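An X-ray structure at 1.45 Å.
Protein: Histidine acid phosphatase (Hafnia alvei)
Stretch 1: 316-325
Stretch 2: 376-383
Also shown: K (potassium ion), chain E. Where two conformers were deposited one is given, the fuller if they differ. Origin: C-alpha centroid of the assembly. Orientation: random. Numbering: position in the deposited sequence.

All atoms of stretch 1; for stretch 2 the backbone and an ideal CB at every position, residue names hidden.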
# COMPACT_ATOMS: atom_id res chain seq x y z
N MET A 316 -9.76 6.97 -4.24
CA MET A 316 -10.11 8.39 -4.34
C MET A 316 -9.83 8.95 -5.73
O MET A 316 -10.63 9.74 -6.23
CB MET A 316 -9.38 9.23 -3.30
CG MET A 316 -9.76 8.91 -1.89
SD MET A 316 -8.88 9.93 -0.69
CE MET A 316 -9.77 11.41 -0.81
N LEU A 317 -8.71 8.53 -6.32
CA LEU A 317 -8.28 9.00 -7.64
C LEU A 317 -8.76 8.08 -8.79
O LEU A 317 -8.55 8.41 -9.97
CB LEU A 317 -6.76 9.15 -7.69
CG LEU A 317 -6.21 10.33 -6.88
CD1 LEU A 317 -4.71 10.31 -6.84
CD2 LEU A 317 -6.75 11.68 -7.32
N GLY A 318 -9.49 7.00 -8.46
CA GLY A 318 -9.98 6.08 -9.49
C GLY A 318 -8.89 5.32 -10.21
O GLY A 318 -9.08 4.93 -11.38
N MET A 319 -7.71 5.15 -9.62
CA MET A 319 -6.55 4.50 -10.28
C MET A 319 -6.62 2.99 -10.01
O MET A 319 -6.80 2.57 -8.86
CB MET A 319 -5.23 5.06 -9.78
CG MET A 319 -5.09 6.54 -10.05
SD MET A 319 -3.47 7.21 -9.57
CE MET A 319 -3.46 6.80 -7.84
N THR A 320 -6.46 2.20 -11.05
CA THR A 320 -6.43 0.77 -10.89
C THR A 320 -5.22 0.28 -11.66
O THR A 320 -4.76 0.95 -12.61
CB THR A 320 -7.70 0.07 -11.37
OG1 THR A 320 -7.95 0.42 -12.70
CG2 THR A 320 -8.91 0.49 -10.54
N TRP A 321 -4.71 -0.86 -11.25
CA TRP A 321 -3.52 -1.42 -11.85
C TRP A 321 -3.41 -2.89 -11.59
O TRP A 321 -4.06 -3.46 -10.68
CB TRP A 321 -2.27 -0.70 -11.38
CG TRP A 321 -2.02 -0.81 -9.92
CD1 TRP A 321 -1.44 -1.86 -9.26
CD2 TRP A 321 -2.29 0.19 -8.91
NE1 TRP A 321 -1.35 -1.58 -7.91
CE2 TRP A 321 -1.86 -0.33 -7.66
CE3 TRP A 321 -2.89 1.46 -8.94
CZ2 TRP A 321 -2.00 0.39 -6.48
CZ3 TRP A 321 -2.99 2.18 -7.75
CH2 TRP A 321 -2.56 1.64 -6.54
N THR A 322 -2.58 -3.52 -12.43
CA THR A 322 -2.04 -4.86 -12.14
C THR A 322 -0.54 -4.76 -12.35
O THR A 322 -0.04 -4.07 -13.25
CB THR A 322 -2.64 -6.01 -13.00
OG1 THR A 322 -2.25 -7.29 -12.46
CG2 THR A 322 -2.17 -5.99 -14.41
N LEU A 323 0.20 -5.40 -11.46
CA LEU A 323 1.66 -5.29 -11.49
C LEU A 323 2.31 -6.52 -12.11
O LEU A 323 2.26 -7.62 -11.53
CB LEU A 323 2.15 -5.11 -10.06
CG LEU A 323 1.53 -3.94 -9.31
CD1 LEU A 323 2.13 -3.88 -7.89
CD2 LEU A 323 1.75 -2.61 -10.02
N PRO A 324 2.96 -6.35 -13.28
CA PRO A 324 3.66 -7.50 -13.85
C PRO A 324 4.66 -8.11 -12.86
O PRO A 324 5.42 -7.40 -12.23
CB PRO A 324 4.41 -6.91 -15.06
CG PRO A 324 3.52 -5.79 -15.45
CD PRO A 324 3.00 -5.18 -14.18
N GLY A 325 4.58 -9.42 -12.70
CA GLY A 325 5.48 -10.14 -11.81
C GLY A 325 5.20 -10.05 -10.34
O GLY A 325 5.93 -10.59 -9.53
N UNK A 376 7.70 -0.91 -12.53
CA UNK A 376 7.03 0.39 -12.49
C UNK A 376 5.88 0.34 -13.48
O UNK A 376 6.06 -0.09 -14.60
CB UNK A 376 7.99 1.54 -12.81
N UNK A 377 4.70 0.78 -13.04
CA UNK A 377 3.53 0.87 -13.90
C UNK A 377 3.07 2.32 -13.89
O UNK A 377 2.79 2.88 -12.82
CB UNK A 377 2.42 -0.07 -13.44
N UNK A 378 2.97 2.93 -15.06
CA UNK A 378 2.48 4.28 -15.18
C UNK A 378 0.95 4.24 -15.09
O UNK A 378 0.30 3.44 -15.76
CB UNK A 378 2.95 4.92 -16.49
N UNK A 379 0.38 5.12 -14.29
CA UNK A 379 -1.06 5.10 -14.01
C UNK A 379 -1.88 6.15 -14.72
O UNK A 379 -1.56 7.34 -14.81
CB UNK A 379 -1.28 5.26 -12.50
N UNK A 380 -3.05 5.68 -15.14
CA UNK A 380 -4.10 6.50 -15.68
C UNK A 380 -4.95 7.03 -14.55
O UNK A 380 -5.29 6.29 -13.62
CB UNK A 380 -4.95 5.72 -16.68
N UNK A 381 -5.26 8.30 -14.59
CA UNK A 381 -6.24 8.92 -13.70
C UNK A 381 -7.50 9.19 -14.51
O UNK A 381 -7.50 10.08 -15.35
CB UNK A 381 -5.70 10.21 -13.07
N UNK A 382 -8.55 8.39 -14.31
CA UNK A 382 -9.65 8.51 -15.27
C UNK A 382 -10.34 9.85 -15.28
O UNK A 382 -10.78 10.31 -16.35
CB UNK A 382 -10.69 7.43 -14.99
N UNK A 383 -10.42 10.51 -14.14
CA UNK A 383 -11.02 11.79 -14.11
C UNK A 383 -10.23 12.89 -14.79
O UNK A 383 -10.75 13.98 -15.02
CB UNK A 383 -11.28 12.17 -12.65
K K E . -6.79 10.00 -18.00

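The two stretches run in roughly opposing directions, 148° apart. No direct hydrogen bond joins them; the side-chain contacts are mainly apolar, and waters link the backbones. At position 376 the backbone is extended and CA-to-CB points away from stretch 1, so this contact sets no preference. The residue is Ser 376, whose OG is hydrogen-bonded elsewhere in the structure.

Position 377 turns toward stretch 1. Its ideal CB lies 4.3 Å from Leu 323 CD2 and 4.7 Å from Thr 322 O, and the extended phi/psi of -122/124° suits a beta-branched side chain: valine or isoleucine, or threonine with its methyl turned inward, would fit. Val 377 is found, in rotamer t. Its CG2 packs 3.8 Å from Leu 323 CD2 and 3.7 Å from Pro 324 CD, touching both neighbours with one methyl.

At 378 stretch 1 is out of reach, and a long polar chain is as acceptable as any other. Arg 378 is deposited, and it touches a crystal neighbour.

Position 379 again points toward stretch 1. The ideal CB is 4.1 Å from Met 319 SD and 5.5 Å from Trp 321 CE3, and the surroundings offer thioether and indole but no charge. Leucine, isoleucine or methionine would suit. In Leu 379, with chi angles m and t, CD1 lies 3.9 Å from Met 319 SD and also 3.9 Å from Trp 321 CE3, while CD2 lies 3.8 Å from Trp 321 CB and approaches the indole obliquely.

The CB at 380 points sideways, clear of stretch 1, but the ideal CB at 380 is 4.8 Å from the potassium ion K, a distance that Asn or Asp can span with a side-chain oxygen. In Asn 380, OD1 binds K at 2.6 Å. Two waters tie its backbone to Thr 320: water 2 bridges Asn 380 N and Thr 320 O, water 3 Thr 320 N and Asn 380 O.

At 381 the ideal CB sits 4.8 Å from Met 319 CG and 4.6 Å from Leu 317 O, a setting for a branched aliphatic group. Ile 381 sets CG1 4.0 Å from Met 319 SD, and Ile 381 O ligates K at 2.8 Å.

At 382 CA-to-CB points sideways, with the ideal CB 4.7 Å from Gly 318 O; a compact residue would suit, and phi of -64° admits proline. The ring of Pro 382 lies against the turn at Gly 318, with CD 3.1 Å from Gly 318 O.

At 383 a CB would point toward stretch 1, 5.4 Å from Leu 317 O, and phi is negative, so glycine is not required. Gly 383 N donates to water 1, which donates to Leu 317 O.

Stretch 2 376-383: SVRLNIPG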
# COMPACT_ATOMS: atom_id res chain seq x y z
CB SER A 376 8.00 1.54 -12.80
OG SER A 376 7.41 2.84 -12.71
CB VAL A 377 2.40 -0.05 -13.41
CG1 VAL A 377 1.14 0.15 -14.23
CG2 VAL A 377 2.86 -1.50 -13.52
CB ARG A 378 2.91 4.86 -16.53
CG ARG A 378 2.93 6.38 -16.52
CD ARG A 378 3.83 6.93 -17.62
NE ARG A 378 3.40 6.51 -18.94
CZ ARG A 378 4.08 6.70 -20.08
NH1 ARG A 378 5.26 7.30 -20.08
NH2 ARG A 378 3.55 6.29 -21.23
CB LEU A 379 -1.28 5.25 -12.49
CG LEU A 379 -0.53 4.20 -11.66
CD1 LEU A 379 -0.76 4.46 -10.16
CD2 LEU A 379 -1.00 2.80 -11.98
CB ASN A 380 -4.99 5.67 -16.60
CG ASN A 380 -6.12 6.49 -17.19
OD1 ASN A 380 -5.87 7.53 -17.75
ND2 ASN A 380 -7.35 5.99 -17.11
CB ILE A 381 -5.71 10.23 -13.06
CG1 ILE A 381 -4.40 10.00 -12.30
CG2 ILE A 381 -6.81 10.89 -12.20
CD1 ILE A 381 -3.70 11.30 -11.94
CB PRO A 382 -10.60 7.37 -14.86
CG PRO A 382 -9.78 6.43 -14.12
CD PRO A 382 -8.69 7.20 -13.45
O HOH W 1 -10.18 9.99 -11.33
O HOH W 2 -3.71 2.83 -14.89
O HOH W 3 -6.31 3.72 -13.55
O HOH W 4 -9.41 9.85 -18.74
O HOH W 5 -6.25 9.97 -20.67
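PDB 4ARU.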